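Local structure of prenyltransference for protein (Lavandula lanata, 5HC8) at residues Leu59-Leu65 with Phe136-Tyr142; Phe210-Tyr214 with Arg238-Gly243; Ile20-Trp26 with Leu219-Phe223. The protein probably joins two dimethylallyl diphosphate molecules head to middle to make lavandulyl diphosphate, with a fold of the undecaprenyl diphosphate synthase family. All blocks are in the same frame, centred on the assembly; numbering follows the deposited sequence.

Contact 1 of 3, residues Leu59-Leu65 with Phe136-Tyr142. With ISY (3-methylbut-3-enylsulfanyl(phosphonooxy)phosphinic acid), chain F; 61G (2-methylbuta-1,3-diene), chain D.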
loop_
_atom_site.group_PDB
_atom_site.type_symbol
_atom_site.label_atom_id
_atom_site.label_comp_id
_atom_site.label_asym_id
_atom_site.label_seq_id
_atom_site.Cartn_x
_atom_site.Cartn_y
_atom_site.Cartn_z
ATOM N N LEU A 59 15.658 -4.587 -11.289
ATOM C CA LEU A 59 14.981 -3.331 -11.539
ATOM C C LEU A 59 15.075 -2.392 -10.348
ATOM O O LEU A 59 14.782 -2.782 -9.232
ATOM C CB LEU A 59 13.514 -3.674 -11.949
ATOM C CG LEU A 59 12.586 -2.451 -11.811
ATOM C CD1 LEU A 59 12.988 -1.384 -12.780
ATOM C CD2 LEU A 59 11.161 -2.928 -12.022
ATOM N N LEU A 60 15.527 -1.171 -10.587
ATOM C CA LEU A 60 15.521 -0.103 -9.579
ATOM C C LEU A 60 14.550 0.980 -10.055
ATOM O O LEU A 60 14.713 1.514 -11.170
ATOM C CB LEU A 60 16.831 0.578 -9.490
ATOM C CG LEU A 60 16.899 1.639 -8.377
ATOM C CD1 LEU A 60 16.883 0.968 -6.993
ATOM C CD2 LEU A 60 18.100 2.530 -8.526
ATOM N N THR A 61 13.544 1.252 -9.255
ATOM C CA THR A 61 12.612 2.376 -9.528
ATOM C C THR A 61 12.850 3.521 -8.570
ATOM O O THR A 61 12.903 3.300 -7.352
ATOM C CB THR A 61 11.173 1.892 -9.398
ATOM O OG1 THR A 61 10.887 0.920 -10.403
ATOM C CG2 THR A 61 10.218 3.071 -9.595
ATOM N N ILE A 62 13.043 4.735 -9.095
ATOM C CA ILE A 62 13.131 5.925 -8.260
ATOM C C ILE A 62 11.912 6.790 -8.542
ATOM O O ILE A 62 11.595 7.148 -9.690
ATOM C CB ILE A 62 14.406 6.748 -8.500
ATOM C CG1 ILE A 62 15.639 5.925 -8.145
ATOM C CG2 ILE A 62 14.343 8.074 -7.763
ATOM C CD1 ILE A 62 16.977 6.597 -8.523
ATOM N N TRP A 63 11.143 7.061 -7.504
ATOM C CA TRP A 63 9.950 7.934 -7.655
ATOM C C TRP A 63 10.332 9.362 -7.454
ATOM O O TRP A 63 10.852 9.715 -6.386
ATOM C CB TRP A 63 8.912 7.629 -6.605
ATOM C CG TRP A 63 7.548 8.228 -6.821
ATOM C CD1 TRP A 63 6.893 8.515 -8.013
ATOM C CD2 TRP A 63 6.610 8.514 -5.794
ATOM N NE1 TRP A 63 5.619 8.954 -7.741
ATOM C CE2 TRP A 63 5.404 8.896 -6.401
ATOM C CE3 TRP A 63 6.637 8.373 -4.410
ATOM C CZ2 TRP A 63 4.280 9.263 -5.640
ATOM C CZ3 TRP A 63 5.551 8.754 -3.706
ATOM C CH2 TRP A 63 4.386 9.137 -4.316
ATOM N N ALA A 64 10.096 10.201 -8.471
ATOM C CA ALA A 64 10.589 11.609 -8.431
ATOM C C ALA A 64 9.451 12.646 -8.371
ATOM O O ALA A 64 9.644 13.787 -7.974
ATOM C CB ALA A 64 11.446 11.896 -9.636
ATOM N N LEU A 65 8.253 12.261 -8.805
ATOM C CA LEU A 65 7.247 13.309 -8.892
ATOM C C LEU A 65 5.896 12.644 -8.924
ATOM O O LEU A 65 5.667 11.822 -9.759
ATOM C CB LEU A 65 7.491 14.143 -10.124
ATOM C CG LEU A 65 6.600 15.386 -10.135
ATOM C CD1 LEU A 65 7.186 16.507 -9.296
ATOM C CD2 LEU A 65 6.405 15.876 -11.565
ATOM N N PHE A 136 16.272 0.578 -15.008
ATOM C CA PHE A 136 16.077 1.737 -14.157
ATOM C C PHE A 136 14.812 2.447 -14.599
ATOM O O PHE A 136 14.711 2.896 -15.748
ATOM C CB PHE A 136 17.248 2.697 -14.299
ATOM C CG PHE A 136 17.039 4.034 -13.657
ATOM C CD1 PHE A 136 16.313 4.182 -12.448
ATOM C CD2 PHE A 136 17.497 5.199 -14.282
ATOM C CE1 PHE A 136 16.108 5.437 -11.880
ATOM C CE2 PHE A 136 17.300 6.467 -13.697
ATOM C CZ PHE A 136 16.619 6.583 -12.490
ATOM N N ILE A 137 13.787 2.481 -13.736
ATOM C CA ILE A 137 12.554 3.237 -14.017
ATOM C C ILE A 137 12.562 4.536 -13.204
ATOM O O ILE A 137 12.780 4.527 -11.969
ATOM C CB ILE A 137 11.305 2.439 -13.686
ATOM C CG1 ILE A 137 11.174 1.297 -14.683
ATOM C CG2 ILE A 137 10.015 3.303 -13.760
ATOM C CD1 ILE A 137 10.138 0.242 -14.320
ATOM N N LEU A 138 12.369 5.648 -13.902
ATOM C CA LEU A 138 12.114 6.928 -13.273
ATOM C C LEU A 138 10.592 7.110 -13.351
ATOM O O LEU A 138 10.038 7.197 -14.413
ATOM C CB LEU A 138 12.865 8.060 -13.953
ATOM C CG LEU A 138 12.631 9.430 -13.324
ATOM C CD1 LEU A 138 13.173 9.602 -11.913
ATOM C CD2 LEU A 138 13.202 10.480 -14.239
ATOM N N ALA A 139 9.946 7.126 -12.201
ATOM C CA ALA A 139 8.507 7.363 -12.067
ATOM C C ALA A 139 8.256 8.843 -11.807
ATOM O O ALA A 139 8.599 9.385 -10.767
ATOM C CB ALA A 139 7.927 6.481 -10.943
ATOM N N VAL A 140 7.629 9.485 -12.782
ATOM C CA VAL A 140 7.458 10.906 -12.825
ATOM C C VAL A 140 6.036 11.254 -13.323
ATOM O O VAL A 140 5.527 10.681 -14.307
ATOM C CB VAL A 140 8.648 11.501 -13.623
ATOM C CG1 VAL A 140 8.600 11.041 -15.063
ATOM C CG2 VAL A 140 8.747 12.963 -13.433
ATOM N N ALA A 141 5.351 12.113 -12.547
ATOM C CA ALA A 141 3.936 12.318 -12.677
ATOM C C ALA A 141 3.223 10.993 -12.577
ATOM O O ALA A 141 2.324 10.725 -13.327
ATOM C CB ALA A 141 3.577 13.028 -14.015
ATOM N N TYR A 142 3.676 10.150 -11.651
ATOM C CA TYR A 142 3.168 8.774 -11.400
ATOM C C TYR A 142 2.473 8.788 -10.055
ATOM O O TYR A 142 3.076 9.254 -9.026
ATOM C CB TYR A 142 4.327 7.731 -11.309
ATOM C CG TYR A 142 3.719 6.408 -10.959
ATOM C CD1 TYR A 142 3.118 5.619 -11.953
ATOM C CD2 TYR A 142 3.541 6.068 -9.647
ATOM C CE1 TYR A 142 2.438 4.476 -11.634
ATOM C CE2 TYR A 142 2.832 4.947 -9.281
ATOM C CZ TYR A 142 2.343 4.112 -10.300
ATOM O OH TYR A 142 1.578 3.062 -9.919
HETATM P P1 ISY F . 3.951 13.671 1.557
HETATM O O2 ISY F . 4.419 13.740 -0.031
HETATM P P3 ISY F . 5.843 14.058 -0.628
HETATM O O4 ISY F . 5.169 13.324 2.500
HETATM O O5 ISY F . 2.753 12.709 1.806
HETATM O O6 ISY F . 3.473 15.083 1.865
HETATM O O7 ISY F . 6.561 15.054 0.209
HETATM O O8 ISY F . 5.669 14.384 -2.183
HETATM S S9 ISY F . 6.932 12.238 -0.375
HETATM C C10 ISY F . 6.382 11.331 -1.800
HETATM C C11 ISY F . 7.633 11.316 -2.642
HETATM C C12 ISY F . 7.605 11.663 -4.104
HETATM C C13 ISY F . 8.854 11.608 -4.857
HETATM C C14 ISY F . 6.399 12.243 -4.744
HETATM C CAC 61G D . 9.037 15.489 -5.180
HETATM C CAE 61G D . 10.579 15.625 -5.104
HETATM C CAB 61G D . 11.560 15.355 -6.213
HETATM C CAD 61G D . 11.135 15.858 -3.819
HETATM C CAA 61G D . 10.156 16.069 -2.813
#
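Ile-62 and Phe-136 meet on one face of the sheet, with Ile-62 CD1 3.7 Å from Phe-136 CE1. The methyl meets the ring obliquely. At the ring edge Phe-136 CD1 lies 3.4 Å from Leu-60 O. On the other face Thr-61 and Ile-137 lie side by side. There Ile-137 CD1 reaches Leu-59 CD1, at 3.6 Å. Thr-61 OG1 is hydrogen-bonded to His-15 NE2 of strand 15-19. Between the faces the backbones are closely paired, and Ile-62 N donates to Ile-137 O at 2.9 Å. These are adjacent parallel strands inside the six-stranded sheet of the undecaprenyl diphosphate synthase family. Ile-49 and Trp-45 of helix 34-54 cover the Phe-136 face. The pairing slackens toward Leu-65. Ala-139 O takes a nearly straight bond from Ala-64 N (177°). The bond from Leu-65 N to Ala-139 O is weak, at 3.5 Å. Trp-63 and a bond from Tyr-142 N to Leu-65 O close this end. Trp-63 CG lies anti to the backbone N (chi1 -167°), which carries the indole past Ala-139. Trp-63 NE1 donates to Tyr-142 O at 2.9 Å, close to the ring plane. The looser end borders ligand, not solvent: the ISY hydrocarbon chain lies over one indole face.

Contact 2 of 3, residues Phe210-Tyr214 with Arg238-Gly243. With ISY (3-methylbut-3-enylsulfanyl(phosphonooxy)phosphinic acid), chain B.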
loop_
_atom_site.group_PDB
_atom_site.type_symbol
_atom_site.label_atom_id
_atom_site.label_comp_id
_atom_site.label_asym_id
_atom_site.label_seq_id
_atom_site.Cartn_x
_atom_site.Cartn_y
_atom_site.Cartn_z
ATOM N N PHE A 210 2.911 -7.516 -1.057
ATOM C CA PHE A 210 3.922 -8.294 -0.259
ATOM C C PHE A 210 5.260 -7.665 -0.169
ATOM O O PHE A 210 6.169 -8.245 0.397
ATOM C CB PHE A 210 3.982 -9.774 -0.725
ATOM C CG PHE A 210 2.639 -10.516 -0.497
ATOM C CD1 PHE A 210 2.273 -10.918 0.771
ATOM C CD2 PHE A 210 1.789 -10.719 -1.548
ATOM C CE1 PHE A 210 1.065 -11.560 0.993
ATOM C CE2 PHE A 210 0.558 -11.350 -1.341
ATOM C CZ PHE A 210 0.220 -11.760 -0.091
ATOM N N THR A 211 5.430 -6.483 -0.766
ATOM C CA THR A 211 6.623 -5.710 -0.605
ATOM C C THR A 211 7.054 -5.456 0.872
ATOM O O THR A 211 6.257 -5.146 1.757
ATOM C CB THR A 211 6.366 -4.351 -1.244
ATOM O OG1 THR A 211 5.875 -4.556 -2.585
ATOM C CG2 THR A 211 7.603 -3.478 -1.236
ATOM N N GLU A 212 8.335 -5.677 1.136
ATOM C CA GLU A 212 8.950 -5.308 2.424
ATOM C C GLU A 212 9.180 -3.828 2.421
ATOM O O GLU A 212 9.760 -3.283 1.465
ATOM C CB GLU A 212 10.272 -6.086 2.577
ATOM C CG GLU A 212 10.042 -7.575 2.748
ATOM C CD GLU A 212 9.330 -7.930 4.047
ATOM O OE1 GLU A 212 9.453 -7.184 5.010
ATOM O OE2 GLU A 212 8.617 -8.927 4.088
ATOM N N PHE A 213 8.743 -3.153 3.478
ATOM C CA PHE A 213 8.984 -1.732 3.644
ATOM C C PHE A 213 10.186 -1.473 4.568
ATOM O O PHE A 213 10.353 -2.129 5.607
ATOM C CB PHE A 213 7.771 -1.067 4.276
ATOM C CG PHE A 213 6.487 -1.188 3.489
ATOM C CD1 PHE A 213 6.472 -1.400 2.138
ATOM C CD2 PHE A 213 5.311 -1.090 4.124
ATOM C CE1 PHE A 213 5.266 -1.439 1.434
ATOM C CE2 PHE A 213 4.101 -1.139 3.449
ATOM C CZ PHE A 213 4.069 -1.280 2.095
ATOM N N TYR A 214 11.023 -0.538 4.157
ATOM C CA TYR A 214 12.114 -0.053 4.923
ATOM C C TYR A 214 12.092 1.463 5.004
ATOM O O TYR A 214 12.125 2.158 4.000
ATOM C CB TYR A 214 13.381 -0.519 4.262
ATOM C CG TYR A 214 14.679 -0.049 4.929
ATOM C CD1 TYR A 214 15.219 -0.719 6.004
ATOM C CD2 TYR A 214 15.339 1.104 4.478
ATOM C CE1 TYR A 214 16.396 -0.293 6.601
ATOM C CE2 TYR A 214 16.487 1.554 5.066
ATOM C CZ TYR A 214 17.037 0.851 6.089
ATOM O OH TYR A 214 18.219 1.295 6.596
ATOM N N ARG A 238 14.690 -10.162 6.683
ATOM C CA ARG A 238 13.226 -10.367 6.775
ATOM C C ARG A 238 12.804 -11.838 6.455
ATOM O O ARG A 238 13.325 -12.458 5.529
ATOM C CB ARG A 238 12.455 -9.493 5.787
ATOM C CG ARG A 238 12.825 -8.000 5.686
ATOM C CD ARG A 238 12.329 -7.284 6.887
ATOM N NE ARG A 238 12.738 -5.899 6.871
ATOM C CZ ARG A 238 11.995 -4.861 6.487
ATOM N NH1 ARG A 238 10.759 -4.971 6.001
ATOM N NH2 ARG A 238 12.521 -3.670 6.598
ATOM N N TYR A 239 11.831 -12.339 7.213
ATOM C CA TYR A 239 11.126 -13.593 6.895
ATOM C C TYR A 239 9.852 -13.210 6.150
ATOM O O TYR A 239 9.028 -12.489 6.716
ATOM C CB TYR A 239 10.760 -14.444 8.144
ATOM C CG TYR A 239 9.901 -15.624 7.713
ATOM C CD1 TYR A 239 10.476 -16.735 7.079
ATOM C CD2 TYR A 239 8.496 -15.578 7.837
ATOM C CE1 TYR A 239 9.689 -17.789 6.629
ATOM C CE2 TYR A 239 7.700 -16.620 7.388
ATOM C CZ TYR A 239 8.295 -17.724 6.789
ATOM O OH TYR A 239 7.483 -18.744 6.348
ATOM N N ARG A 240 9.712 -13.686 4.905
ATOM C CA ARG A 240 8.525 -13.417 4.043
ATOM C C ARG A 240 7.656 -14.690 3.992
ATOM O O ARG A 240 8.089 -15.745 3.500
ATOM C CB ARG A 240 8.955 -12.993 2.616
ATOM C CG ARG A 240 10.175 -12.027 2.501
ATOM C CD ARG A 240 10.465 -11.631 1.035
ATOM N NE ARG A 240 9.403 -10.753 0.488
ATOM C CZ ARG A 240 9.323 -10.291 -0.773
ATOM N NH1 ARG A 240 10.211 -10.642 -1.722
ATOM N NH2 ARG A 240 8.327 -9.487 -1.107
ATOM N N GLY A 241 6.452 -14.620 4.541
ATOM C CA GLY A 241 5.570 -15.801 4.574
ATOM C C GLY A 241 4.459 -15.771 3.515
ATOM O O GLY A 241 3.800 -16.812 3.306
ATOM N N PHE A 242 4.242 -14.605 2.867
ATOM C CA PHE A 242 3.147 -14.433 1.857
ATOM C C PHE A 242 1.714 -14.968 2.271
ATOM O O PHE A 242 0.982 -15.461 1.382
ATOM C CB PHE A 242 3.535 -15.087 0.486
ATOM C CG PHE A 242 4.890 -14.649 -0.080
ATOM C CD1 PHE A 242 5.024 -13.452 -0.789
ATOM C CD2 PHE A 242 6.038 -15.480 0.059
ATOM C CE1 PHE A 242 6.273 -13.068 -1.310
ATOM C CE2 PHE A 242 7.284 -15.108 -0.475
ATOM C CZ PHE A 242 7.404 -13.898 -1.159
ATOM N N GLY A 243 1.327 -14.880 3.575
ATOM C CA GLY A 243 -0.044 -15.320 4.131
ATOM C C GLY A 243 -0.218 -16.795 4.609
ATOM O O GLY A 243 -1.122 -17.204 5.424
HETATM P P1 ISY B . 2.406 -12.697 6.160
HETATM O O2 ISY B . 0.778 -12.944 6.339
HETATM P P3 ISY B . -0.048 -13.170 7.663
HETATM O O4 ISY B . 3.038 -12.066 7.464
HETATM O O5 ISY B . 2.769 -11.864 4.897
HETATM O O6 ISY B . 2.974 -14.095 5.962
HETATM O O7 ISY B . 0.746 -13.935 8.661
HETATM O O8 ISY B . -1.485 -13.744 7.262
HETATM S S9 ISY B . -0.242 -11.213 8.496
HETATM C C10 ISY B . -1.630 -10.603 7.569
HETATM C C11 ISY B . -2.699 -10.561 8.631
HETATM C C12 ISY B . -4.072 -11.122 8.392
HETATM C C13 ISY B . -5.060 -11.027 9.462
HETATM C C14 ISY B . -4.383 -11.935 7.191
HETATM O O HOH W 1 6.977 -10.208 1.983
#
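Glu-212 and Arg-238 form the salt bridge of this contact. Arg-238 NH1 donates to Glu-212 OE1 at 2.8 Å, on the anti lone pair of that oxygen. The carboxylate and guanidinium planes stand 87° apart, so this is a single-point grip. The other carboxylate oxygen, OE2, pairs with Arg-199 of the second subunit.

Hydrogen bonds to backbone carbonyls form the second group. Arg-238 NH1 and NH2 both hold Phe-213 O, end-on. The carbonyl oxygen lies in the guanidinium plane, but both nitrogens approach from the same face of the peptide. The chain reaches it by a bend at chi2 (-73°). Arg-240 NH2 donates to Phe-210 O at 2.9 Å, also from above the carbonyl plane. Water 1 joins this group: it donates to Phe-210 O and Glu-212 OE2 and accepts from Arg-240 NE at 2.9 Å.

Aromatic contact covers the far end. The edge of Phe-242 meets the face of Phe-210 in an offset edge-to-face pair. Phe-242 CD1 is 3.8 Å from Phe-210 CG, and the planes are at 63°.

Ligand binding is the last kind. Gly-243 N donates to O6 of the ISY in chain B at 3.0 Å. That ligand is also held by Ser-201, Asn-69 and Arg-193 of the second subunit. A side chain on Gly-241 would clash with O6. The arginines thus fasten the C-terminal segment to strand 212-215, the outermost within this chain, and to the loop leading into it, and this segment reaches the partner's substrate site. Each active site is therefore shared between subunits.

Contact 3 of 3, residues Ile20-Trp26 with Leu219-Phe223. With MG (magnesium ion), chain C; PIS (trihydrogen thiodiphosphate), chain E; ISY (3-methylbut-3-enylsulfanyl(phosphonooxy)phosphinic acid), chain F; 61G (2-methylbuta-1,3-diene), chain D.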
loop_
_atom_site.group_PDB
_atom_site.type_symbol
_atom_site.label_atom_id
_atom_site.label_comp_id
_atom_site.label_asym_id
_atom_site.label_seq_id
_atom_site.Cartn_x
_atom_site.Cartn_y
_atom_site.Cartn_z
ATOM N N ILE A 20 11.875 9.188 -2.517
ATOM C CA ILE A 20 12.756 10.273 -2.098
ATOM C C ILE A 20 11.958 11.337 -1.379
ATOM O O ILE A 20 10.801 11.647 -1.735
ATOM C CB ILE A 20 13.587 10.852 -3.327
ATOM C CG1 ILE A 20 12.693 11.516 -4.352
ATOM C CG2 ILE A 20 14.367 9.724 -4.041
ATOM C CD1 ILE A 20 13.402 11.912 -5.622
ATOM N N ASP A 21 12.550 11.863 -0.317
ATOM C CA ASP A 21 11.860 12.787 0.546
ATOM C C ASP A 21 12.869 13.498 1.436
ATOM O O ASP A 21 13.998 13.002 1.617
ATOM C CB ASP A 21 10.799 12.018 1.364
ATOM C CG ASP A 21 9.648 12.912 1.866
ATOM O OD1 ASP A 21 9.426 13.906 1.166
ATOM O OD2 ASP A 21 9.081 12.654 2.965
ATOM N N GLY A 22 12.453 14.585 2.070
ATOM C CA GLY A 22 13.255 15.220 3.118
ATOM C C GLY A 22 14.157 16.317 2.558
ATOM O O GLY A 22 15.020 16.827 3.251
ATOM N N HIS A 23 13.948 16.704 1.315
ATOM C CA HIS A 23 14.837 17.707 0.673
ATOM C C HIS A 23 14.717 19.099 1.255
ATOM O O HIS A 23 15.697 19.775 1.413
ATOM C CB HIS A 23 14.580 17.793 -0.825
ATOM C CG HIS A 23 14.821 16.512 -1.558
ATOM N ND1 HIS A 23 13.845 15.545 -1.710
ATOM C CD2 HIS A 23 15.896 16.056 -2.227
ATOM C CE1 HIS A 23 14.328 14.554 -2.440
ATOM N NE2 HIS A 23 15.568 14.845 -2.768
ATOM N N ARG A 24 13.522 19.577 1.498
ATOM C CA ARG A 24 13.355 20.871 2.156
ATOM C C ARG A 24 13.797 20.868 3.629
ATOM O O ARG A 24 14.457 21.803 4.070
ATOM C CB ARG A 24 11.908 21.310 1.987
ATOM C CG ARG A 24 11.437 22.500 2.865
ATOM C CD ARG A 24 9.958 22.801 2.624
ATOM N NE ARG A 24 9.439 21.882 1.591
ATOM C CZ ARG A 24 9.402 22.094 0.272
ATOM N NH1 ARG A 24 9.784 23.267 -0.253
ATOM N NH2 ARG A 24 8.930 21.119 -0.510
ATOM N N LYS A 25 13.459 19.842 4.395
ATOM C CA LYS A 25 13.995 19.679 5.760
ATOM C C LYS A 25 15.519 19.750 5.757
ATOM O O LYS A 25 16.130 20.418 6.593
ATOM C CB LYS A 25 13.552 18.358 6.408
ATOM C CG LYS A 25 12.043 18.245 6.677
ATOM C CD LYS A 25 11.653 16.883 7.245
ATOM C CE LYS A 25 10.130 16.720 7.409
ATOM N NZ LYS A 25 9.698 15.274 7.356
ATOM N N TRP A 26 16.139 19.078 4.795
ATOM C CA TRP A 26 17.586 19.069 4.676
ATOM C C TRP A 26 18.091 20.482 4.368
ATOM O O TRP A 26 19.051 20.923 4.942
ATOM C CB TRP A 26 18.014 18.141 3.548
ATOM C CG TRP A 26 19.524 17.980 3.395
ATOM C CD1 TRP A 26 20.301 17.101 4.035
ATOM C CD2 TRP A 26 20.390 18.738 2.537
ATOM N NE1 TRP A 26 21.596 17.208 3.637
ATOM C CE2 TRP A 26 21.693 18.208 2.709
ATOM C CE3 TRP A 26 20.192 19.778 1.610
ATOM C CZ2 TRP A 26 22.795 18.685 2.007
ATOM C CZ3 TRP A 26 21.303 20.238 0.879
ATOM C CH2 TRP A 26 22.586 19.679 1.083
ATOM N N LEU A 219 17.595 11.940 5.514
ATOM C CA LEU A 219 17.007 12.849 4.559
ATOM C C LEU A 219 17.648 12.564 3.201
ATOM O O LEU A 219 18.846 12.254 3.098
ATOM C CB LEU A 219 17.209 14.317 5.007
ATOM C CG LEU A 219 16.691 14.713 6.398
ATOM C CD1 LEU A 219 16.985 16.197 6.584
ATOM C CD2 LEU A 219 15.209 14.384 6.600
ATOM N N PHE A 220 16.862 12.580 2.142
ATOM C CA PHE A 220 17.391 11.985 0.932
ATOM C C PHE A 220 18.702 12.658 0.411
ATOM O O PHE A 220 19.521 11.974 -0.211
ATOM C CB PHE A 220 16.437 11.936 -0.200
ATOM C CG PHE A 220 16.929 11.025 -1.320
ATOM C CD1 PHE A 220 16.846 9.652 -1.184
ATOM C CD2 PHE A 220 17.496 11.536 -2.453
ATOM C CE1 PHE A 220 17.344 8.814 -2.150
ATOM C CE2 PHE A 220 17.946 10.697 -3.446
ATOM C CZ PHE A 220 17.872 9.337 -3.288
ATOM N N PRO A 221 18.870 13.988 0.586
ATOM C CA PRO A 221 20.177 14.496 0.154
ATOM C C PRO A 221 21.386 13.823 0.853
ATOM O O PRO A 221 22.504 13.877 0.313
ATOM C CB PRO A 221 20.094 15.983 0.499
ATOM C CG PRO A 221 18.689 16.313 0.309
ATOM C CD PRO A 221 17.970 15.082 0.933
ATOM N N ASP A 222 21.177 13.242 2.033
ATOM C CA ASP A 222 22.236 12.492 2.766
ATOM C C ASP A 222 22.300 11.000 2.407
ATOM O O ASP A 222 23.159 10.278 2.914
ATOM C CB ASP A 222 22.052 12.647 4.290
ATOM C CG ASP A 222 22.280 14.063 4.768
ATOM O OD1 ASP A 222 23.138 14.744 4.159
ATOM O OD2 ASP A 222 21.552 14.503 5.693
ATOM N N PHE A 223 21.429 10.557 1.502
ATOM C CA PHE A 223 21.216 9.150 1.244
ATOM C C PHE A 223 22.170 8.703 0.166
ATOM O O PHE A 223 22.157 9.218 -0.925
ATOM C CB PHE A 223 19.783 8.933 0.733
ATOM C CG PHE A 223 19.379 7.507 0.639
ATOM C CD1 PHE A 223 19.725 6.755 -0.474
ATOM C CD2 PHE A 223 18.637 6.897 1.643
ATOM C CE1 PHE A 223 19.340 5.418 -0.616
ATOM C CE2 PHE A 223 18.268 5.557 1.504
ATOM C CZ PHE A 223 18.627 4.825 0.381
HETATM MG MG MG C . 8.170 15.589 1.482
HETATM P P1 PIS E . 10.338 17.789 2.382
HETATM O O1 PIS E . 10.676 18.079 0.839
HETATM P P2 PIS E . 10.527 17.137 -0.434
HETATM S S1 PIS E . 9.014 16.515 -0.232
HETATM O O2 PIS E . 9.792 16.367 2.634
HETATM O O3 PIS E . 11.600 18.049 3.204
HETATM O O4 PIS E . 11.594 16.113 -0.256
HETATM O O5 PIS E . 9.159 18.766 2.691
HETATM O O6 PIS E . 10.649 18.110 -1.701
HETATM P P1 ISY F . 3.951 13.671 1.557
HETATM O O2 ISY F . 4.419 13.740 -0.031
HETATM P P3 ISY F . 5.843 14.058 -0.628
HETATM O O4 ISY F . 5.169 13.324 2.500
HETATM O O5 ISY F . 2.753 12.709 1.806
HETATM O O6 ISY F . 3.473 15.083 1.865
HETATM O O7 ISY F . 6.561 15.054 0.209
HETATM O O8 ISY F . 5.669 14.384 -2.183
HETATM S S9 ISY F . 6.932 12.238 -0.375
HETATM C C10 ISY F . 6.382 11.331 -1.800
HETATM C C11 ISY F . 7.633 11.316 -2.642
HETATM C C12 ISY F . 7.605 11.663 -4.104
HETATM C C13 ISY F . 8.854 11.608 -4.857
HETATM C C14 ISY F . 6.399 12.243 -4.744
HETATM C CAC 61G D . 9.037 15.489 -5.180
HETATM C CAE 61G D . 10.579 15.625 -5.104
HETATM C CAB 61G D . 11.560 15.355 -6.213
HETATM C CAD 61G D . 11.135 15.858 -3.819
HETATM C CAA 61G D . 10.156 16.069 -2.813
HETATM O O HOH W 2 7.327 14.634 3.087
HETATM O O HOH W 3 7.032 17.450 1.968
#
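Pro-221 CB makes a CH-pi contact over one face of the Trp-26 indole, 3.4 Å from the centroid of that indole's five-membered ring. Farther along the apolar centre a second CH-pi contact puts Ile-20 CG2 over the Phe-220 ring, 3.5 Å from its centroid. Leu-219 CD1 fills in against Trp-26 CB at 3.7 Å. A chi1 of -176° turns the Trp-26 ring away from its own backbone N and onto Pro-221. With an alanine in place of Trp-26 the face under Pro-221 and the NE1 donor are gone, and Asp-222 would probably lack that mate and turn more freely.

Gly-22 is the N-cap of helix 23-30, whose N-terminus binds the thiodiphosphate, as in other synthases of this family. A side chain at Gly-22 would clash with Leu-219 CD2, and its backbone angles also call for glycine. Next to it Phe-220 N donates to Asp-21 O at 2.9 Å, tying the 3-10 turn to the loop.

The polar edge has two sides. On one, Trp-26 NE1 donates to Asp-222 OD1 at 3.0 Å, from above the carboxylate plane. On the other, PIS O4 is gripped twice by His-23, through N and through ND1 at 2.7 Å. Lys-25 N holds PIS O3. Asp-21 OD1 binds magnesium at 2.1 Å, with PIS S1 and O2, ISY O7 and two waters as the other ligands. Asp-21 OD2 is salt-bridged to Arg-193.

Contact 1 lies in the core, wholly buried, its centre about 2 Å from the centre of the chain. Contact 3 is also mostly buried but lies farther out, and contact 2 is partly exposed at the subunit interface. Contacts 1 and 2 reach the same sheet, one at inner strands and one at the strand outermost within this chain, 212-215. Their centres are about 22 Å apart. Contact 1 relies on backbone pairing and apolar side chains, contact 2 on arginines, and contact 3 on rings backed by a magnesium and thiodiphosphate site. Contacts 1 and 3 touch through Ile-20 and line the same ISY and 61G. Contact 2 serves the equivalent ISY site of the second subunit.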